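Local coordinates for protein CsuC (Acinetobacter baumannii, PDB 6FJY) that probably acts as the periplasmic chaperone of archaic Csu pili, holding the tip adhesin CsuE by donor-strand complementation before assembly, at residues A[165-168]-A[172-175]. Sequence-based numbering, arbitrary orientation.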
loop_
_atom_site.group_PDB
_atom_site.type_symbol
_atom_site.label_atom_id
_atom_site.label_comp_id
_atom_site.label_asym_id
_atom_site.label_seq_id
_atom_site.Cartn_x
_atom_site.Cartn_y
_atom_site.Cartn_z
ATOM N N LEU A 165 5.808 -17.387 20.794
ATOM C CA LEU A 165 5.399 -17.832 19.470
ATOM C C LEU A 165 6.638 -18.023 18.609
ATOM O O LEU A 165 7.491 -17.135 18.536
ATOM C CB LEU A 165 4.453 -16.824 18.817
ATOM C CG LEU A 165 2.949 -17.097 18.891
ATOM C CD1 LEU A 165 2.594 -17.851 20.135
ATOM C CD2 LEU A 165 2.172 -15.783 18.825
ATOM N N LYS A 166 6.739 -19.180 17.965
ATOM C CA LYS A 166 7.875 -19.479 17.110
ATOM C C LYS A 166 7.391 -19.684 15.683
ATOM O O LYS A 166 6.345 -20.291 15.451
ATOM C CB LYS A 166 8.638 -20.724 17.587
ATOM C CG LYS A 166 9.809 -21.083 16.686
ATOM C CD LYS A 166 10.539 -22.341 17.135
ATOM C CE LYS A 166 11.289 -22.157 18.431
ATOM N NZ LYS A 166 11.822 -23.476 18.894
ATOM N N ASN A 167 8.132 -19.127 14.736
ATOM C CA ASN A 167 7.869 -19.309 13.319
ATOM C C ASN A 167 9.026 -20.102 12.723
ATOM O O ASN A 167 10.167 -19.630 12.718
ATOM C CB ASN A 167 7.719 -17.957 12.626
ATOM C CG ASN A 167 7.101 -18.071 11.266
ATOM O OD1 ASN A 167 7.056 -19.150 10.681
ATOM N ND2 ASN A 167 6.623 -16.946 10.739
ATOM N N ASN A 168 8.727 -21.299 12.222
ATOM C CA ASN A 168 9.700 -22.147 11.538
ATOM C C ASN A 168 9.614 -22.038 10.023
ATOM O O ASN A 168 10.348 -22.739 9.321
ATOM C CB ASN A 168 9.530 -23.590 11.986
ATOM C CG ASN A 168 9.712 -23.740 13.471
ATOM O OD1 ASN A 168 10.732 -23.326 14.027
ATOM N ND2 ASN A 168 8.712 -24.305 14.137
ATOM N N PHE A 172 6.750 -14.453 7.153
ATOM C CA PHE A 172 6.205 -13.910 8.391
ATOM C C PHE A 172 4.718 -14.227 8.542
ATOM O O PHE A 172 4.004 -14.509 7.577
ATOM C CB PHE A 172 6.393 -12.391 8.450
ATOM C CG PHE A 172 5.542 -11.629 7.459
ATOM C CD1 PHE A 172 5.945 -11.494 6.135
ATOM C CD2 PHE A 172 4.332 -11.070 7.843
ATOM C CE1 PHE A 172 5.167 -10.792 5.214
ATOM C CE2 PHE A 172 3.541 -10.365 6.925
ATOM C CZ PHE A 172 3.959 -10.230 5.606
ATOM N N ALA A 173 4.258 -14.138 9.785
ATOM C CA ALA A 173 2.851 -14.193 10.135
ATOM C C ALA A 173 2.469 -12.867 10.779
ATOM O O ALA A 173 3.200 -12.360 11.635
ATOM C CB ALA A 173 2.556 -15.349 11.094
ATOM N N ARG A 174 1.361 -12.280 10.324
ATOM C CA ARG A 174 0.769 -11.103 10.961
ATOM C C ARG A 174 -0.521 -11.585 11.623
ATOM O O ARG A 174 -1.537 -11.795 10.955
ATOM C CB ARG A 174 0.534 -9.961 9.967
ATOM C CG ARG A 174 0.059 -8.663 10.633
ATOM C CD ARG A 174 -0.035 -7.434 9.695
ATOM N NE ARG A 174 -0.296 -7.798 8.311
ATOM C CZ ARG A 174 0.538 -7.574 7.300
ATOM N NH1 ARG A 174 1.700 -6.975 7.503
ATOM N NH2 ARG A 174 0.214 -7.966 6.079
ATOM N N LEU A 175 -0.458 -11.792 12.934
ATOM C CA LEU A 175 -1.554 -12.361 13.696
ATOM C C LEU A 175 -2.387 -11.254 14.324
ATOM O O LEU A 175 -1.844 -10.262 14.821
ATOM C CB LEU A 175 -1.027 -13.288 14.783
ATOM C CG LEU A 175 -0.162 -14.461 14.335
ATOM C CD1 LEU A 175 0.283 -15.233 15.555
ATOM C CD2 LEU A 175 -0.906 -15.364 13.353
#
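Leu165 and Leu175 meet tip to tip across the interior of an Ig-like domain, a small example of how two layers of a beta sandwich are joined by side chains. The apolar part of the contact rests on this pair: CD2 of Leu165 lies 3.8 Å from CD1 of Leu175. In Leu175, CG is anti to the carbonyl carbon (chi1 -58°), which carries CD1 across the gap to its partner. Ile236 and Ile234, both from strand 232-238, touch Leu165 and Leu175 respectively and extend the apolar layer.

The polar part belongs to the amide of Asn167. Its CG stands anti to the backbone N (chi1 -165°), and the group projects toward the opposite strand until ND2 is 3.8 Å from Ala173 N and 3.9 Å from Phe172 CA. These are packing approaches; the methyl of Ala173 is more distant, with CB 4.4 Å from ND2. The buried amide is satisfied elsewhere: ND2 donates to Lys171 O and Val197 O, while OD1 accepts from the N atoms of Gly169 and Val148. Four bonds thus fix its rotation and tie the connecting loop to both layers.

Phe172 and Arg174 point their side chains the other way. CE2 of Phe172 sits 3.7 Å above the guanidinium plane of Arg174, toward its rim, while the phenyl ring also stacks with Phe121 and the guanidinium makes a cation-pi contact with Tyr9.

The arrangement is a beta arch: the chain leaves strand 162-167, which lies between 201-204 and 149-154 in the five-stranded sheet, and crosses to strand 173-175, paired antiparallel with 195-197. Beyond this second layer lies strand 109-123 of the N-terminal PapD-like domain, which supplies Phe121.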